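Local coordinates for MNMC2 (Aquifex aeolicus, PDB 3VYW), which methylates the modified wobble uridine of tRNA with S-adenosylmethionine as methyl donor, working without the usually fused oxidase domain, at the S-adenosylmethionine site. Residues are numbered along the deposited sequence; one frame, centred on the assembly and turned at random.

The S-adenosylmethionine site. Residues 63, 67-68, 104-110, 133-135, 173-175, 193-195, 200, 202-203. With SAM (S-adenosylmethionine), chain B.
S-adenosylmethionine, the methyl donor, lies almost wholly buried in the cofactor cleft of a Rossmann-like methyltransferase fold, where the glycine-rich loop 104-108 after strand 97-103 wraps its methionine end. The carboxylate oxygen O accepts the backbone N-H groups of Leu107 and Tyr109, the latter at the start of helix 109-121, whose N-terminal end would be expected to stabilise the negative charge. The ligand's amino N donates to the carbonyl O of Gly104 and to OD2 of Asp193, approaching the latter from above the carboxylate plane. On the ribose, Glu133 has CG anti to its backbone N (chi1 -175°) and a bend at chi2; OE1 takes the 2'-hydroxyl O2' on its syn lone pair at 2.8 Å, while its anti lone pair accepts Glu135 N, a second-shell bond that fixes the carboxylate.

Lys134 spreads along one adenine face. From the crowded first-torsion position (chi1 88°) its CB meets C2 at 3.6 Å, CG passes C4, CD sits over the six-membered ring 3.5 Å from its centroid, and CE reaches the N7 side. Leu203 CD1 covers the opposite face, clamping the base. Adenine is read at its edge: the ligand's N6 donates to Asp174 OD1 at 3.0 Å in a nearly straight bond (175° at H). Its N1 accepts the backbone N-H of Ala175.

Asn200 ND2 gives N7 a 3.3 Å bond lying in its amide plane and also donates to Glu202 OE1, while its OD1 accepts Phe195 N. An alanine here would remove the amide that bonds N7, Glu202 and Phe195 N, and would probably weaken the hold on the adenine and loosen Glu202 and the Phe195 backbone. The Phe195 ring sits between the ligand and Tyr63 CB, with Tyr67 CD1 at its edge; C5' of the ligand lies over its face, 3.7 Å from the centroid, and the sulfur SD rests on that same face toward the rim, 3.8 Å from Phe195 CZ.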
ATOM      1  N   TYR A  63     -11.671  -1.247  -7.696  1.00 33.60           N
ATOM      2  CA  TYR A  63     -10.279  -1.185  -8.017  1.00 34.54           C
ATOM      3  C   TYR A  63      -9.868  -2.162  -9.070  1.00 37.30           C
ATOM      4  O   TYR A  63      -8.863  -2.012  -9.699  1.00 38.88           O
ATOM      5  CB  TYR A  63      -9.500  -1.436  -6.776  1.00 32.84           C
ATOM      6  CG  TYR A  63      -9.709  -0.379  -5.778  1.00 35.25           C
ATOM      7  CD1 TYR A  63     -10.564  -0.553  -4.729  1.00 33.65           C
ATOM      8  CD2 TYR A  63      -9.046   0.801  -5.882  1.00 32.42           C
ATOM      9  CE1 TYR A  63     -10.750   0.425  -3.812  1.00 34.23           C
ATOM     10  CE2 TYR A  63      -9.231   1.774  -4.977  1.00 34.45           C
ATOM     11  CZ  TYR A  63     -10.070   1.571  -3.944  1.00 37.76           C
ATOM     12  OH  TYR A  63     -10.229   2.558  -3.059  1.00 40.24           O
ATOM     13  N   TYR A  67      -7.335  -8.425  -3.224  1.00 32.56           N
ATOM     14  CA  TYR A  67      -6.777  -7.903  -2.004  1.00 33.19           C
ATOM     15  C   TYR A  67      -5.378  -8.440  -1.870  1.00 39.96           C
ATOM     16  O   TYR A  67      -4.490  -7.801  -1.354  1.00 37.49           O
ATOM     17  CB  TYR A  67      -7.635  -8.324  -0.854  1.00 30.65           C
ATOM     18  CG  TYR A  67      -8.798  -7.448  -0.643  1.00 31.92           C
ATOM     19  CD1 TYR A  67      -9.754  -7.294  -1.601  1.00 32.84           C
ATOM     20  CD2 TYR A  67      -8.937  -6.769   0.515  1.00 32.25           C
ATOM     21  CE1 TYR A  67     -10.824  -6.480  -1.400  1.00 34.23           C
ATOM     22  CE2 TYR A  67      -9.991  -5.965   0.725  1.00 31.79           C
ATOM     23  CZ  TYR A  67     -10.928  -5.818  -0.231  1.00 35.03           C
ATOM     24  OH  TYR A  67     -11.960  -5.000   0.027  1.00 33.64           O
ATOM     25  N   HIS A  68      -5.213  -9.641  -2.381  1.00 39.37           N
ATOM     26  CA  HIS A  68      -3.957 -10.291  -2.433  1.00 45.56           C
ATOM     27  C   HIS A  68      -3.740 -11.006  -3.707  1.00 44.14           C
ATOM     28  O   HIS A  68      -4.674 -11.318  -4.397  1.00 39.88           O
ATOM     29  CB  HIS A  68      -3.833 -11.236  -1.292  1.00 50.53           C
ATOM     30  CG  HIS A  68      -3.396 -10.580  -0.046  1.00 62.04           C
ATOM     31  ND1 HIS A  68      -4.254 -10.162   0.871  1.00 67.13           N
ATOM     32  CD2 HIS A  68      -2.144 -10.247   0.399  1.00 68.16           C
ATOM     33  CE1 HIS A  68      -3.582  -9.591   1.862  1.00 79.84           C
ATOM     34  NE2 HIS A  68      -2.286  -9.643   1.569  1.00 75.72           N
ATOM     35  N   GLY A 104      -3.972  -0.004   5.091  1.00 39.38           N
ATOM     36  CA  GLY A 104      -5.005  -0.824   4.502  1.00 37.11           C
ATOM     37  C   GLY A 104      -5.273  -2.093   5.253  1.00 37.33           C
ATOM     38  O   GLY A 104      -4.628  -3.060   5.048  1.00 40.69           O
ATOM     39  N   PHE A 105      -6.255  -2.100   6.116  1.00 39.19           N
ATOM     40  CA  PHE A 105      -6.483  -3.267   6.912  1.00 33.42           C
ATOM     41  C   PHE A 105      -6.826  -4.476   6.083  1.00 32.68           C
ATOM     42  O   PHE A 105      -6.377  -5.550   6.352  1.00 29.33           O
ATOM     43  CB  PHE A 105      -7.574  -3.030   7.923  1.00 32.13           C
ATOM     44  CG  PHE A 105      -7.877  -4.222   8.727  1.00 31.08           C
ATOM     45  CD1 PHE A 105      -7.082  -4.565   9.758  1.00 32.89           C
ATOM     46  CD2 PHE A 105      -8.905  -5.030   8.394  1.00 30.13           C
ATOM     47  CE1 PHE A 105      -7.328  -5.675  10.479  1.00 32.27           C
ATOM     48  CE2 PHE A 105      -9.160  -6.145   9.108  1.00 29.82           C
ATOM     49  CZ  PHE A 105      -8.373  -6.461  10.159  1.00 30.43           C
ATOM     50  N   GLY A 106      -7.637  -4.281   5.068  1.00 30.51           N
ATOM     51  CA  GLY A 106      -8.037  -5.338   4.185  1.00 30.11           C
ATOM     52  C   GLY A 106      -8.764  -6.464   4.852  1.00 32.44           C
ATOM     53  O   GLY A 106      -9.721  -6.254   5.508  1.00 35.65           O
ATOM     54  N   LEU A 107      -8.325  -7.680   4.646  1.00 31.48           N
ATOM     55  CA  LEU A 107      -8.911  -8.802   5.314  1.00 30.21           C
ATOM     56  C   LEU A 107      -8.153  -9.137   6.554  1.00 31.07           C
ATOM     57  O   LEU A 107      -8.496 -10.029   7.252  1.00 30.54           O
ATOM     58  CB  LEU A 107      -8.967  -9.987   4.403  1.00 31.26           C
ATOM     59  CG  LEU A 107      -9.282  -9.654   2.978  1.00 36.95           C
ATOM     60  CD1 LEU A 107      -9.187 -10.913   2.182  1.00 38.41           C
ATOM     61  CD2 LEU A 107     -10.674  -9.121   2.893  1.00 37.59           C
ATOM     62  N   GLY A 108      -7.126  -8.371   6.823  1.00 30.08           N
ATOM     63  CA  GLY A 108      -6.328  -8.556   7.994  1.00 29.24           C
ATOM     64  C   GLY A 108      -5.253  -9.592   7.910  1.00 34.93           C
ATOM     65  O   GLY A 108      -4.745  -9.983   8.899  1.00 30.19           O
ATOM     66  N   TYR A 109      -4.937 -10.030   6.711  1.00 33.35           N
ATOM     67  CA  TYR A 109      -3.982 -11.086   6.479  1.00 31.51           C
ATOM     68  C   TYR A 109      -2.567 -10.809   6.891  1.00 31.74           C
ATOM     69  O   TYR A 109      -1.961 -11.626   7.488  1.00 34.56           O
ATOM     70  CB  TYR A 109      -3.959 -11.421   5.011  1.00 30.16           C
ATOM     71  CG  TYR A 109      -5.096 -12.244   4.525  1.00 32.52           C
ATOM     72  CD1 TYR A 109      -6.171 -12.544   5.319  1.00 34.74           C
ATOM     73  CD2 TYR A 109      -5.099 -12.713   3.271  1.00 32.03           C
ATOM     74  CE1 TYR A 109      -7.203 -13.298   4.851  1.00 32.14           C
ATOM     75  CE2 TYR A 109      -6.125 -13.458   2.806  1.00 34.15           C
ATOM     76  CZ  TYR A 109      -7.166 -13.752   3.598  1.00 36.98           C
ATOM     77  OH  TYR A 109      -8.163 -14.513   3.094  1.00 37.66           O
ATOM     78  N   ASN A 110      -2.045  -9.659   6.546  1.00 29.64           N
ATOM     79  CA  ASN A 110      -0.694  -9.348   6.868  1.00 29.95           C
ATOM     80  C   ASN A 110      -0.541  -9.345   8.348  1.00 32.87           C
ATOM     81  O   ASN A 110       0.396  -9.845   8.865  1.00 33.13           O
ATOM     82  CB  ASN A 110      -0.347  -7.949   6.402  1.00 32.67           C
ATOM     83  CG  ASN A 110      -0.007  -7.861   4.944  1.00 37.91           C
ATOM     84  OD1 ASN A 110       0.317  -8.815   4.306  1.00 37.70           O
ATOM     85  ND2 ASN A 110      -0.090  -6.688   4.427  1.00 36.51           N
ATOM     86  N   GLU A 133      -8.353   1.990   7.394  1.00 39.80           N
ATOM     87  CA  GLU A 133      -9.250   1.314   6.504  1.00 36.79           C
ATOM     88  C   GLU A 133     -10.439   2.173   6.227  1.00 41.58           C
ATOM     89  O   GLU A 133     -11.165   2.464   7.113  1.00 44.38           O
ATOM     90  CB  GLU A 133      -9.690   0.017   7.148  1.00 34.42           C
ATOM     91  CG  GLU A 133     -10.543  -0.887   6.303  1.00 35.61           C
ATOM     92  CD  GLU A 133     -10.156  -0.957   4.852  1.00 36.09           C
ATOM     93  OE1 GLU A 133     -10.927  -0.547   4.015  1.00 36.04           O
ATOM     94  OE2 GLU A 133      -9.112  -1.476   4.531  1.00 34.06           O
ATOM     95  N   LYS A 134     -10.595   2.623   5.005  1.00 38.67           N
ATOM     96  CA  LYS A 134     -11.785   3.325   4.579  1.00 41.72           C
ATOM     97  C   LYS A 134     -13.053   2.533   4.399  1.00 43.11           C
ATOM     98  O   LYS A 134     -14.114   3.077   4.514  1.00 46.66           O
ATOM     99  CB  LYS A 134     -11.524   4.247   3.408  1.00 47.66           C
ATOM    100  CG  LYS A 134     -11.644   3.658   2.030  1.00 48.59           C
ATOM    101  CD  LYS A 134     -11.118   4.664   1.050  1.00 48.74           C
ATOM    102  CE  LYS A 134     -11.745   4.534  -0.298  1.00 53.51           C
ATOM    103  NZ  LYS A 134     -11.668   5.844  -0.952  1.00 62.05           N
ATOM    104  N   GLU A 135     -12.928   1.260   4.080  1.00 46.05           N
ATOM    105  CA  GLU A 135     -14.050   0.386   3.842  1.00 40.59           C
ATOM    106  C   GLU A 135     -13.917  -0.923   4.578  1.00 41.74           C
ATOM    107  O   GLU A 135     -13.645  -1.921   3.980  1.00 38.81           O
ATOM    108  CB  GLU A 135     -14.180   0.102   2.359  1.00 45.20           C
ATOM    109  CG  GLU A 135     -15.305  -0.843   1.976  1.00 45.28           C
ATOM    110  CD  GLU A 135     -15.409  -1.099   0.487  1.00 52.39           C
ATOM    111  OE1 GLU A 135     -16.175  -1.961   0.096  1.00 52.90           O
ATOM    112  OE2 GLU A 135     -14.758  -0.437  -0.308  1.00 56.36           O
ATOM    113  N   GLY A 173     -12.212   5.475   7.830  1.00 36.54           N
ATOM    114  CA  GLY A 173     -12.048   6.638   6.999  1.00 38.57           C
ATOM    115  C   GLY A 173     -10.790   6.625   6.185  1.00 44.46           C
ATOM    116  O   GLY A 173     -10.016   5.721   6.283  1.00 44.55           O
ATOM    117  N   ASP A 174     -10.600   7.666   5.401  1.00 46.40           N
ATOM    118  CA  ASP A 174      -9.435   7.892   4.564  1.00 48.73           C
ATOM    119  C   ASP A 174      -8.190   8.036   5.371  1.00 42.62           C
ATOM    120  O   ASP A 174      -8.151   8.767   6.303  1.00 51.10           O
ATOM    121  CB  ASP A 174      -9.640   9.220   3.838  1.00 49.63           C
ATOM    122  CG  ASP A 174      -8.811   9.357   2.599  1.00 56.38           C
ATOM    123  OD1 ASP A 174      -7.729   8.804   2.510  1.00 54.98           O
ATOM    124  OD2 ASP A 174      -9.249  10.047   1.697  1.00 55.61           O
ATOM    125  N   ALA A 175      -7.154   7.346   4.968  1.00 40.82           N
ATOM    126  CA  ALA A 175      -5.902   7.378   5.674  1.00 40.33           C
ATOM    127  C   ALA A 175      -5.289   8.729   5.670  1.00 40.50           C
ATOM    128  O   ALA A 175      -4.632   9.086   6.595  1.00 45.71           O
ATOM    129  CB  ALA A 175      -4.954   6.360   5.111  1.00 43.54           C
ATOM    130  N   ASP A 193       0.099  -1.546   2.124  1.00 33.98           N
ATOM    131  CA  ASP A 193      -0.603  -2.463   1.277  1.00 35.02           C
ATOM    132  C   ASP A 193      -1.892  -1.907   0.774  1.00 36.42           C
ATOM    133  O   ASP A 193      -2.935  -2.305   1.181  1.00 43.34           O
ATOM    134  CB  ASP A 193      -0.889  -3.719   2.047  1.00 38.13           C
ATOM    135  CG  ASP A 193      -1.179  -4.861   1.175  1.00 40.33           C
ATOM    136  OD1 ASP A 193      -0.920  -4.772  -0.004  1.00 40.55           O
ATOM    137  OD2 ASP A 193      -1.677  -5.853   1.658  1.00 40.42           O
ATOM    138  N   ALA A 194      -1.785  -0.955  -0.118  1.00 31.55           N
ATOM    139  CA  ALA A 194      -2.896  -0.413  -0.817  1.00 30.32           C
ATOM    140  C   ALA A 194      -3.059  -1.148  -2.116  1.00 32.02           C
ATOM    141  O   ALA A 194      -2.275  -1.981  -2.452  1.00 32.95           O
ATOM    142  CB  ALA A 194      -2.693   1.049  -1.049  1.00 30.18           C
ATOM    143  N   PHE A 195      -4.102  -0.835  -2.836  1.00 29.81           N
ATOM    144  CA  PHE A 195      -4.296  -1.343  -4.161  1.00 30.96           C
ATOM    145  C   PHE A 195      -3.317  -0.583  -5.000  1.00 28.20           C
ATOM    146  O   PHE A 195      -2.755   0.356  -4.567  1.00 30.04           O
ATOM    147  CB  PHE A 195      -5.728  -1.164  -4.644  1.00 29.59           C
ATOM    148  CG  PHE A 195      -6.695  -2.076  -4.000  1.00 29.02           C
ATOM    149  CD1 PHE A 195      -7.563  -1.613  -3.077  1.00 30.32           C
ATOM    150  CD2 PHE A 195      -6.711  -3.387  -4.303  1.00 28.12           C
ATOM    151  CE1 PHE A 195      -8.431  -2.441  -2.463  1.00 27.53           C
ATOM    152  CE2 PHE A 195      -7.574  -4.230  -3.693  1.00 29.00           C
ATOM    153  CZ  PHE A 195      -8.440  -3.755  -2.771  1.00 27.27           C
ATOM    154  N   ASN A 200      -5.111   3.181  -6.979  1.00 30.10           N
ATOM    155  CA  ASN A 200      -5.334   3.712  -5.655  1.00 27.83           C
ATOM    156  C   ASN A 200      -4.360   4.821  -5.362  1.00 27.78           C
ATOM    157  O   ASN A 200      -3.602   4.743  -4.471  1.00 29.83           O
ATOM    158  CB  ASN A 200      -5.061   2.567  -4.709  1.00 30.38           C
ATOM    159  CG  ASN A 200      -5.842   2.611  -3.437  1.00 31.43           C
ATOM    160  OD1 ASN A 200      -5.861   1.667  -2.723  1.00 34.32           O
ATOM    161  ND2 ASN A 200      -6.455   3.678  -3.159  1.00 31.85           N
ATOM    162  N   GLU A 202      -4.112   7.901  -3.995  1.00 34.19           N
ATOM    163  CA  GLU A 202      -3.987   8.758  -2.821  1.00 40.07           C
ATOM    164  C   GLU A 202      -2.985   8.221  -1.883  1.00 35.68           C
ATOM    165  O   GLU A 202      -2.441   8.943  -1.138  1.00 35.89           O
ATOM    166  CB  GLU A 202      -5.284   8.903  -2.038  1.00 37.52           C
ATOM    167  CG  GLU A 202      -6.546   8.691  -2.797  1.00 38.33           C
ATOM    168  CD  GLU A 202      -6.876   7.251  -3.026  1.00 35.01           C
ATOM    169  OE1 GLU A 202      -6.369   6.711  -3.955  1.00 36.02           O
ATOM    170  OE2 GLU A 202      -7.687   6.691  -2.336  1.00 35.85           O
ATOM    171  N   LEU A 203      -2.774   6.924  -1.899  1.00 36.36           N
ATOM    172  CA  LEU A 203      -1.958   6.296  -0.901  1.00 33.95           C
ATOM    173  C   LEU A 203      -0.526   6.148  -1.315  1.00 29.85           C
ATOM    174  O   LEU A 203       0.244   5.592  -0.629  1.00 31.99           O
ATOM    175  CB  LEU A 203      -2.569   4.965  -0.527  1.00 34.76           C
ATOM    176  CG  LEU A 203      -3.874   5.088   0.229  1.00 36.16           C
ATOM    177  CD1 LEU A 203      -4.427   3.753   0.623  1.00 35.39           C
ATOM    178  CD2 LEU A 203      -3.634   5.916   1.447  1.00 37.84           C
TER
HETATM  179  N   SAM B 501      -3.787  -5.422   3.709  1.00 36.95           N
HETATM  180  CA  SAM B 501      -4.941  -6.175   3.387  1.00 41.32           C
HETATM  181  C   SAM B 501      -4.648  -7.528   3.907  1.00 42.41           C
HETATM  182  O   SAM B 501      -5.480  -8.396   3.986  1.00 44.54           O
HETATM  183  OXT SAM B 501      -3.542  -7.744   4.307  1.00 44.23           O
HETATM  184  CB  SAM B 501      -5.138  -5.982   1.900  1.00 44.33           C
HETATM  185  CG  SAM B 501      -5.784  -4.604   1.711  1.00 49.23           C
HETATM  186  SD  SAM B 501      -6.095  -4.107   0.177  1.00 49.66           S
HETATM  187  CE  SAM B 501      -4.760  -4.346  -0.725  1.00 50.49           C
HETATM  188  C5' SAM B 501      -6.390  -2.477   0.118  1.00 45.65           C
HETATM  189  C4' SAM B 501      -7.165  -1.872   1.296  1.00 45.13           C
HETATM  190  O4' SAM B 501      -6.912  -0.483   1.365  1.00 43.04           O
HETATM  191  C3' SAM B 501      -8.671  -1.980   1.180  1.00 45.60           C
HETATM  192  O3' SAM B 501      -9.223  -2.310   2.435  1.00 40.82           O
HETATM  193  C2' SAM B 501      -9.113  -0.588   0.825  1.00 44.34           C
HETATM  194  O2' SAM B 501     -10.407  -0.344   1.305  1.00 39.91           O
HETATM  195  C1' SAM B 501      -8.107   0.247   1.544  1.00 39.57           C
HETATM  196  N9  SAM B 501      -8.012   1.647   1.077  1.00 36.84           N
HETATM  197  C8  SAM B 501      -7.926   2.087  -0.156  1.00 32.57           C
HETATM  198  N7  SAM B 501      -7.838   3.402  -0.208  1.00 30.89           N
HETATM  199  C5  SAM B 501      -7.870   3.842   1.015  1.00 30.61           C
HETATM  200  C6  SAM B 501      -7.816   5.142   1.667  1.00 33.11           C
HETATM  201  N6  SAM B 501      -7.714   6.271   0.987  1.00 30.44           N
HETATM  202  N1  SAM B 501      -7.877   5.173   2.967  1.00 31.67           N
HETATM  203  C2  SAM B 501      -7.969   4.087   3.675  1.00 29.02           C
HETATM  204  N3  SAM B 501      -8.033   2.899   3.154  1.00 32.65           N
HETATM  205  C4  SAM B 501      -7.992   2.696   1.853  1.00 31.46           C